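Local structure of nitroreductase family protein (Clostridium novyi, 3G14) at residues A107-V112 / T122-A127; I8-S13 / G114-G119; I22-L27 / S181-N186. The protein is probably an oxidoreductase of the nitroreductase family, whose members typically use bound FMN to reduce their substrates. One frame throughout, in Å; residues are numbered along the deposited sequence.

Contact 1: residues A107-V112 / T122-A127; sequences AMEHIV and TCWIAA
Trp124 lies against three residues of the long helix 99-117: Met108, Glu109 and Val112. It stands in the loop between that helix and helix 130-137, beside Ala147 of strand 144-151. Its CB leaves the loop with CG anti to the carbonyl carbon (chi1 -85°), and the indole then reaches the helix. Val112 CG2 approaches Trp124 NE1 obliquely at 3.6 Å, with CD1 farther off. Trp124 NE1 also donates to Glu109 OE1 at 2.9 Å, with an N-H...O angle of 150°. The carboxylate oxygen sits at the ring edge, close to the indole plane, and is approached nearly along its own C-O bond. Farther out, Trp124 CZ2 has Glu109 OE1 at 3.6 Å and Met108 CG at 3.7 Å. At the tip, Trp124 CH2 meets Met108 CG at 3.4 Å. Met108 CG stands over one face of the Trp124 six-membered ring, 3.8 Å from its centroid, as a CH-pi contact. Met108 is selenomethionine here. Nearer the loop's start, Val112 CG1 packs on Thr122 OG1 at 3.5 Å. Water 1 lies 2.7 Å from Thr122 OG1 and gives a weak bond to Val112 O. Glu109 OE2 is bonded to His110 of the second subunit, and Trp124 also packs on Ile106 of that subunit. One carboxylate thus ties the indole to the dimer interface. The bond at NE1 and the methylene over the face together limit how the ring can turn.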
loop_
_atom_site.group_PDB
_atom_site.type_symbol
_atom_site.label_atom_id
_atom_site.label_comp_id
_atom_site.label_asym_id
_atom_site.label_seq_id
_atom_site.Cartn_x
_atom_site.Cartn_y
_atom_site.Cartn_z
ATOM N N ALA B 107 2.604 -3.734 -1.489
ATOM C CA ALA B 107 2.888 -5.131 -1.123
ATOM C C ALA B 107 3.081 -5.304 0.375
ATOM O O ALA B 107 2.584 -6.278 0.970
ATOM C CB ALA B 107 4.131 -5.690 -1.920
HETATM N N MSE B 108 3.793 -4.367 0.994
HETATM C CA MSE B 108 3.949 -4.385 2.442
HETATM C C MSE B 108 2.599 -4.236 3.180
HETATM O O MSE B 108 2.422 -4.833 4.239
HETATM C CB MSE B 108 4.937 -3.284 2.892
HETATM C CG MSE B 108 5.291 -3.378 4.350
HETATM SE SE MSE B 108 6.098 -5.140 4.910
HETATM C CE MSE B 108 7.740 -4.209 5.570
ATOM N N GLU B 109 1.637 -3.484 2.640
ATOM C CA GLU B 109 0.319 -3.414 3.305
ATOM C C GLU B 109 -0.424 -4.764 3.160
ATOM O O GLU B 109 -1.243 -5.119 4.037
ATOM C CB GLU B 109 -0.523 -2.236 2.795
ATOM C CG GLU B 109 -1.832 -1.991 3.562
ATOM C CD GLU B 109 -1.639 -1.665 5.041
ATOM O OE1 GLU B 109 -0.448 -1.635 5.489
ATOM O OE2 GLU B 109 -2.666 -1.464 5.734
ATOM N N HIS B 110 -0.173 -5.507 2.071
ATOM C CA HIS B 110 -0.695 -6.870 1.954
ATOM C C HIS B 110 -0.093 -7.775 3.054
ATOM O O HIS B 110 -0.808 -8.598 3.649
ATOM C CB HIS B 110 -0.473 -7.463 0.528
ATOM C CG HIS B 110 -1.429 -6.943 -0.508
ATOM N ND1 HIS B 110 -1.950 -7.738 -1.516
ATOM C CD2 HIS B 110 -1.899 -5.694 -0.739
ATOM C CE1 HIS B 110 -2.749 -7.002 -2.279
ATOM N NE2 HIS B 110 -2.723 -5.761 -1.839
ATOM N N ILE B 111 1.204 -7.595 3.336
ATOM C CA ILE B 111 1.886 -8.334 4.448
ATOM C C ILE B 111 1.178 -8.024 5.758
ATOM O O ILE B 111 0.759 -8.932 6.505
ATOM C CB ILE B 111 3.370 -7.912 4.611
ATOM C CG1 ILE B 111 4.196 -8.234 3.351
ATOM C CG2 ILE B 111 4.002 -8.582 5.861
ATOM C CD1 ILE B 111 4.444 -9.692 3.128
ATOM N N VAL B 112 1.053 -6.725 6.021
ATOM C CA VAL B 112 0.458 -6.218 7.265
ATOM C C VAL B 112 -0.992 -6.685 7.433
ATOM O O VAL B 112 -1.371 -7.239 8.477
ATOM C CB VAL B 112 0.622 -4.663 7.353
ATOM C CG1 VAL B 112 -0.361 -4.031 8.370
ATOM C CG2 VAL B 112 2.085 -4.297 7.631
ATOM N N THR B 122 1.578 -6.580 13.692
ATOM C CA THR B 122 2.655 -5.941 12.947
ATOM C C THR B 122 2.771 -4.482 13.388
ATOM O O THR B 122 1.941 -3.962 14.150
ATOM C CB THR B 122 2.370 -5.943 11.423
ATOM O OG1 THR B 122 1.037 -5.485 11.220
ATOM C CG2 THR B 122 2.548 -7.327 10.822
ATOM N N CYS B 123 3.820 -3.825 12.921
ATOM C CA CYS B 123 3.975 -2.407 13.176
ATOM C C CYS B 123 4.844 -1.828 12.090
ATOM O O CYS B 123 5.984 -2.228 11.944
ATOM C CB CYS B 123 4.609 -2.175 14.553
ATOM S SG CYS B 123 4.678 -0.435 15.016
ATOM N N TRP B 124 4.295 -0.914 11.286
ATOM C CA TRP B 124 5.114 -0.256 10.237
ATOM C C TRP B 124 6.281 0.496 10.821
ATOM O O TRP B 124 6.116 1.356 11.674
ATOM C CB TRP B 124 4.271 0.711 9.430
ATOM C CG TRP B 124 3.511 0.132 8.302
ATOM C CD1 TRP B 124 2.244 -0.391 8.339
ATOM C CD2 TRP B 124 3.895 0.153 6.921
ATOM N NE1 TRP B 124 1.843 -0.769 7.077
ATOM C CE2 TRP B 124 2.845 -0.469 6.187
ATOM C CE3 TRP B 124 5.038 0.564 6.249
ATOM C CZ2 TRP B 124 2.900 -0.643 4.799
ATOM C CZ3 TRP B 124 5.084 0.414 4.848
ATOM C CH2 TRP B 124 4.017 -0.188 4.150
ATOM N N ILE B 125 7.487 0.185 10.369
ATOM C CA ILE B 125 8.689 0.968 10.768
ATOM C C ILE B 125 9.458 1.411 9.532
ATOM O O ILE B 125 9.945 0.567 8.755
ATOM C CB ILE B 125 9.616 0.116 11.707
ATOM C CG1 ILE B 125 8.867 -0.371 12.966
ATOM C CG2 ILE B 125 10.965 0.882 12.010
ATOM C CD1 ILE B 125 9.515 -1.578 13.697
ATOM N N ALA B 126 9.610 2.732 9.350
ATOM C CA ALA B 126 10.200 3.308 8.161
ATOM C C ALA B 126 11.447 4.158 8.458
ATOM O O ALA B 126 12.165 4.525 7.522
ATOM C CB ALA B 126 9.198 4.165 7.434
ATOM N N ALA B 127 11.676 4.472 9.740
ATOM C CA ALA B 127 12.787 5.370 10.163
ATOM C C ALA B 127 13.941 4.581 10.788
ATOM O O ALA B 127 13.821 4.050 11.889
ATOM C CB ALA B 127 12.287 6.410 11.168
HETATM O O HOH W 1 -1.035 -7.051 11.875
#

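Contact 2: residues I8-S13 / G114-G119; sequences IKKRKS and GATDEG. With SO4 (sulfate ion), chain E.
Thr116 packs against the end of helix 4-10 through both branches of its side chain. Thr116 CG2 lies 4.0 Å from Lys10 CG and also approaches the backbone N and CA of Arg11. Thr116 OG1 packs on the Arg11 CG methylene at 3.7 Å. The same hydroxyl is bonded to Val112 O in its own helix. Two helix ends meet here: Arg11 leaves helical geometry after helix 4-10, and helix 99-117 closes at Gly119, whose positive phi (89°) marks the glycine position of a Schellman motif. On the looser, exposed side, Lys10 runs past Thr116 in the opposite direction and bends at its last torsion. Lys10 NZ comes to 3.2 Å from Thr116 O. Arg11 instead carries its guanidinium away from Thr116, with bends at chi2 and chi3, to a sulfate probably taken from the crystallisation liquor. Its place between Arg11 and Ser13 is consistent with the flavin phosphate site of FMN-binding relatives. The anion lies at the guanidinium edge, in its plane. Arg11 NH1 donates to sulfate O4 at 3.0 Å and Arg11 NH2 to sulfate O2 at 3.1 Å. Ser13 N donates to sulfate O3 at 2.8 Å, and Ser13 OG to O4. Arg11 NH2 also donates to Arg36 O of the second subunit.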
loop_
_atom_site.group_PDB
_atom_site.type_symbol
_atom_site.label_atom_id
_atom_site.label_comp_id
_atom_site.label_asym_id
_atom_site.label_seq_id
_atom_site.Cartn_x
_atom_site.Cartn_y
_atom_site.Cartn_z
ATOM N N ILE B 8 -9.642 -5.165 8.203
ATOM C CA ILE B 8 -9.264 -3.754 8.116
ATOM C C ILE B 8 -9.443 -3.076 9.482
ATOM O O ILE B 8 -8.609 -2.276 9.880
ATOM C CB ILE B 8 -10.132 -3.009 7.044
ATOM C CG1 ILE B 8 -9.940 -3.698 5.685
ATOM C CG2 ILE B 8 -9.824 -1.469 7.035
ATOM C CD1 ILE B 8 -8.508 -3.625 5.075
ATOM N N LYS B 9 -10.563 -3.389 10.146
ATOM C CA LYS B 9 -10.899 -2.814 11.436
ATOM C C LYS B 9 -9.985 -3.292 12.535
ATOM O O LYS B 9 -9.684 -2.525 13.456
ATOM C CB LYS B 9 -12.353 -3.101 11.818
ATOM C CG LYS B 9 -13.361 -2.333 10.996
ATOM C CD LYS B 9 -14.766 -2.638 11.439
ATOM C CE LYS B 9 -15.753 -2.131 10.438
ATOM N NZ LYS B 9 -17.161 -2.377 10.888
ATOM N N LYS B 10 -9.549 -4.544 12.473
ATOM C CA LYS B 10 -8.750 -5.122 13.568
ATOM C C LYS B 10 -7.285 -4.698 13.515
ATOM O O LYS B 10 -6.604 -4.702 14.534
ATOM C CB LYS B 10 -8.856 -6.654 13.554
ATOM C CG LYS B 10 -8.002 -7.368 14.625
ATOM C CD LYS B 10 -8.546 -8.729 15.028
ATOM C CE LYS B 10 -7.453 -9.688 15.582
ATOM N NZ LYS B 10 -6.477 -10.268 14.531
ATOM N N ARG B 11 -6.792 -4.348 12.325
ATOM C CA ARG B 11 -5.391 -4.007 12.168
ATOM C C ARG B 11 -5.016 -2.847 13.077
ATOM O O ARG B 11 -5.645 -1.810 13.041
ATOM C CB ARG B 11 -5.053 -3.620 10.725
ATOM C CG ARG B 11 -3.556 -3.389 10.508
ATOM C CD ARG B 11 -3.276 -2.242 9.552
ATOM N NE ARG B 11 -3.968 -1.015 9.895
ATOM C CZ ARG B 11 -3.595 -0.147 10.838
ATOM N NH1 ARG B 11 -2.510 -0.352 11.610
ATOM N NH2 ARG B 11 -4.336 0.938 11.016
ATOM N N LYS B 12 -3.975 -3.024 13.877
ATOM C CA LYS B 12 -3.405 -1.917 14.646
ATOM C C LYS B 12 -1.906 -2.066 14.786
ATOM O O LYS B 12 -1.366 -3.151 14.577
ATOM C CB LYS B 12 -4.063 -1.821 16.018
ATOM C CG LYS B 12 -3.897 -3.046 16.883
ATOM C CD LYS B 12 -4.994 -3.164 17.959
ATOM C CE LYS B 12 -4.867 -2.098 19.050
ATOM N NZ LYS B 12 -3.442 -1.840 19.487
ATOM N N SER B 13 -1.236 -0.984 15.170
ATOM C CA SER B 13 0.197 -1.054 15.415
ATOM C C SER B 13 0.440 -1.738 16.759
ATOM O O SER B 13 -0.055 -1.299 17.786
ATOM C CB SER B 13 0.834 0.335 15.400
ATOM O OG SER B 13 0.611 0.919 14.166
ATOM N N GLY B 114 -2.473 -9.164 5.803
ATOM C CA GLY B 114 -2.458 -10.612 5.859
ATOM C C GLY B 114 -2.050 -11.159 7.225
ATOM O O GLY B 114 -2.654 -12.120 7.718
ATOM N N ALA B 115 -1.044 -10.529 7.847
ATOM C CA ALA B 115 -0.666 -10.868 9.246
ATOM C C ALA B 115 -1.852 -10.771 10.175
ATOM O O ALA B 115 -2.078 -11.669 10.971
ATOM C CB ALA B 115 0.452 -9.960 9.773
ATOM N N THR B 116 -2.576 -9.652 10.105
ATOM C CA THR B 116 -3.771 -9.446 10.909
ATOM C C THR B 116 -4.797 -10.577 10.712
ATOM O O THR B 116 -5.311 -11.147 11.682
ATOM C CB THR B 116 -4.438 -8.104 10.573
ATOM O OG1 THR B 116 -3.474 -7.040 10.676
ATOM C CG2 THR B 116 -5.636 -7.867 11.499
ATOM N N ASP B 117 -5.080 -10.892 9.449
ATOM C CA ASP B 117 -5.932 -12.034 9.062
ATOM C C ASP B 117 -5.504 -13.368 9.677
ATOM O O ASP B 117 -6.367 -14.197 9.990
ATOM C CB ASP B 117 -5.958 -12.108 7.515
ATOM C CG ASP B 117 -6.764 -13.253 6.980
ATOM O OD1 ASP B 117 -7.978 -13.279 7.205
ATOM O OD2 ASP B 117 -6.168 -14.133 6.329
ATOM N N GLU B 118 -4.197 -13.591 9.799
ATOM C CA GLU B 118 -3.635 -14.844 10.343
ATOM C C GLU B 118 -3.431 -14.800 11.865
ATOM O O GLU B 118 -2.945 -15.765 12.455
ATOM C CB GLU B 118 -2.310 -15.197 9.638
ATOM C CG GLU B 118 -2.388 -15.416 8.118
ATOM C CD GLU B 118 -3.323 -16.515 7.666
ATOM O OE1 GLU B 118 -3.594 -17.429 8.454
ATOM O OE2 GLU B 118 -3.756 -16.459 6.487
ATOM N N GLY B 119 -3.830 -13.697 12.500
ATOM C CA GLY B 119 -3.828 -13.596 13.951
ATOM C C GLY B 119 -2.526 -13.084 14.514
ATOM O O GLY B 119 -2.216 -13.316 15.698
HETATM S S SO4 E . -2.737 2.373 14.324
HETATM O O1 SO4 E . -2.321 3.662 14.853
HETATM O O2 SO4 E . -4.082 2.439 13.750
HETATM O O3 SO4 E . -2.789 1.386 15.405
HETATM O O4 SO4 E . -1.802 1.984 13.267
#

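Contact 3: residues I22-L27 / S181-N186; sequences IDRDKL and SFMESN
The first turn of helix 24-35 meets a type I beta turn, Phe182 to Ser185, in the C-terminal segment after strand 173-175. Leu27 and Phe182 approach from opposite directions, and Leu27 CD2 reaches Phe182 CZ at 3.7 Å. Phe182 CG is anti to its backbone N (chi1 179°), which carries the ring toward the helix. Beside it, Arg24 stays extended from CG to NE and slides past the ring. Arg24 NE is 4.0 Å from Phe182 CE2, and the guanidinium and ring planes are only 14° apart. The guanidinium edge faces the turn, with Arg24 NH2 3.8 Å from Met183 O. Water 2 lies in the guanidinium plane. Water 2 accepts from Arg24 NH2 at 3.0 Å and donates to Phe182 O at 2.7 Å. Ser181, just before the turn, braces it: its OG accepts from Glu184 N in an ST motif, and Ser181 O takes Ser185 OG at 2.7 Å. Phe182 also packs on Leu28, Leu173 and Ile175, so its ring joins the helix to strand 173-175. The contact is therefore apolar on its buried side. Toward solvent, water 2 bridges Arg24 NH2 to Phe182 O, so the exposed guanidinium is tied to the turn through solvent and not by a direct bond.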
loop_
_atom_site.group_PDB
_atom_site.type_symbol
_atom_site.label_atom_id
_atom_site.label_comp_id
_atom_site.label_asym_id
_atom_site.label_seq_id
_atom_site.Cartn_x
_atom_site.Cartn_y
_atom_site.Cartn_z
ATOM N N ILE B 22 5.934 -18.370 14.920
ATOM C CA ILE B 22 5.073 -18.152 13.753
ATOM C C ILE B 22 4.854 -19.480 13.080
ATOM O O ILE B 22 5.790 -20.261 12.971
ATOM C CB ILE B 22 5.747 -17.190 12.737
ATOM C CG1 ILE B 22 6.065 -15.835 13.396
ATOM C CG2 ILE B 22 4.901 -17.057 11.447
ATOM C CD1 ILE B 22 4.883 -15.072 13.894
ATOM N N ASP B 23 3.626 -19.748 12.638
ATOM C CA ASP B 23 3.347 -20.975 11.885
ATOM C C ASP B 23 3.832 -20.813 10.452
ATOM O O ASP B 23 3.428 -19.869 9.774
ATOM C CB ASP B 23 1.848 -21.284 11.902
ATOM C CG ASP B 23 1.355 -21.793 13.261
ATOM O OD1 ASP B 23 2.152 -22.418 14.003
ATOM O OD2 ASP B 23 0.156 -21.588 13.578
ATOM N N ARG B 24 4.674 -21.737 9.975
ATOM C CA ARG B 24 5.309 -21.594 8.654
ATOM C C ARG B 24 4.284 -21.428 7.523
ATOM O O ARG B 24 4.467 -20.611 6.612
ATOM C CB ARG B 24 6.213 -22.809 8.369
ATOM C CG ARG B 24 7.004 -22.719 7.062
ATOM C CD ARG B 24 8.064 -23.820 6.969
ATOM N NE ARG B 24 8.926 -23.631 5.798
ATOM C CZ ARG B 24 8.599 -24.005 4.561
ATOM N NH1 ARG B 24 7.436 -24.599 4.310
ATOM N NH2 ARG B 24 9.439 -23.794 3.561
ATOM N N ASP B 25 3.212 -22.220 7.580
ATOM C CA ASP B 25 2.158 -22.173 6.570
ATOM C C ASP B 25 1.466 -20.792 6.561
ATOM O O ASP B 25 1.168 -20.231 5.492
ATOM C CB ASP B 25 1.135 -23.268 6.833
ATOM C CG ASP B 25 0.276 -22.988 8.059
ATOM O OD1 ASP B 25 0.847 -22.913 9.183
ATOM O OD2 ASP B 25 -0.962 -22.810 7.889
ATOM N N LYS B 26 1.223 -20.246 7.754
ATOM C CA LYS B 26 0.602 -18.921 7.863
ATOM C C LYS B 26 1.524 -17.851 7.301
ATOM O O LYS B 26 1.081 -17.012 6.535
ATOM C CB LYS B 26 0.217 -18.588 9.301
ATOM C CG LYS B 26 -0.899 -19.449 9.934
ATOM C CD LYS B 26 -1.437 -18.729 11.176
ATOM C CE LYS B 26 -2.193 -19.618 12.143
ATOM N NZ LYS B 26 -2.735 -20.813 11.515
ATOM N N LEU B 27 2.809 -17.894 7.645
ATOM C CA LEU B 27 3.800 -16.996 7.025
ATOM C C LEU B 27 3.804 -17.076 5.493
ATOM O O LEU B 27 3.848 -16.042 4.795
ATOM C CB LEU B 27 5.199 -17.337 7.509
ATOM C CG LEU B 27 6.343 -16.466 6.954
ATOM C CD1 LEU B 27 6.158 -14.970 7.287
ATOM C CD2 LEU B 27 7.651 -17.000 7.457
ATOM N N SER B 181 17.707 -18.214 0.098
ATOM C CA SER B 181 16.333 -18.683 -0.026
ATOM C C SER B 181 15.692 -19.133 1.290
ATOM O O SER B 181 16.217 -20.011 1.989
ATOM C CB SER B 181 16.313 -19.858 -1.002
ATOM O OG SER B 181 15.022 -20.430 -1.075
ATOM N N PHE B 182 14.546 -18.542 1.619
ATOM C CA PHE B 182 13.782 -18.969 2.789
ATOM C C PHE B 182 13.301 -20.415 2.568
ATOM O O PHE B 182 13.479 -21.297 3.420
ATOM C CB PHE B 182 12.553 -18.079 3.029
ATOM C CG PHE B 182 11.726 -18.512 4.204
ATOM C CD1 PHE B 182 12.022 -18.057 5.491
ATOM C CD2 PHE B 182 10.673 -19.415 4.040
ATOM C CE1 PHE B 182 11.269 -18.471 6.584
ATOM C CE2 PHE B 182 9.913 -19.842 5.137
ATOM C CZ PHE B 182 10.214 -19.378 6.406
HETATM N N MSE B 183 12.653 -20.636 1.439
HETATM C CA MSE B 183 11.937 -21.906 1.269
HETATM C C MSE B 183 12.854 -23.085 1.022
HETATM O O MSE B 183 12.462 -24.209 1.296
HETATM C CB MSE B 183 10.889 -21.823 0.173
HETATM C CG MSE B 183 9.610 -21.013 0.536
HETATM SE SE MSE B 183 8.750 -20.734 -1.112
HETATM C CE MSE B 183 8.009 -22.550 -1.274
ATOM N N GLU B 184 14.056 -22.846 0.517
ATOM C CA GLU B 184 14.981 -23.938 0.240
ATOM C C GLU B 184 15.890 -24.217 1.423
ATOM O O GLU B 184 16.648 -25.171 1.395
ATOM C CB GLU B 184 15.841 -23.617 -0.974
ATOM C CG GLU B 184 15.067 -23.360 -2.259
ATOM C CD GLU B 184 15.983 -22.876 -3.364
ATOM O OE1 GLU B 184 17.068 -23.472 -3.516
ATOM O OE2 GLU B 184 15.642 -21.901 -4.067
ATOM N N SER B 185 15.844 -23.387 2.459
ATOM C CA SER B 185 16.754 -23.564 3.593
ATOM C C SER B 185 16.134 -24.406 4.712
ATOM O O SER B 185 14.911 -24.441 4.887
ATOM C CB SER B 185 17.211 -22.204 4.133
ATOM O OG SER B 185 18.047 -21.547 3.181
ATOM N N ASN B 186 16.996 -25.094 5.458
ATOM C CA ASN B 186 16.613 -25.684 6.734
ATOM C C ASN B 186 16.584 -24.535 7.740
ATOM O O ASN B 186 17.561 -24.313 8.470
ATOM C CB ASN B 186 17.616 -26.762 7.165
HETATM O O HOH W 2 11.929 -22.878 4.955
#

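Overall arrangement
Contacts 1 and 2 share helix 99-117, and their centres are 11 Å apart. They touch directly: Thr122 CG2 lies 3.5 Å from Ala115 CB, and Val112 CG1 lies 3.6 Å from Arg11 CD. Both also reach the second subunit. Contact 3 is more remote and touches no other chain of the assembly. Its centre is 20 Å from that of contact 2, but Lys26 CD still packs on Glu118 O at 3.6 Å. Contacts 1 and 3 do not touch; their nearest atoms are about 7 Å apart. The sulfate of contact 2 and an acetate about 4 Å from the Trp124 side chain probably come from the crystallisation liquor. Still, the sulfate may mark the flavin phosphate site, and the acetate a pocket beside Trp124.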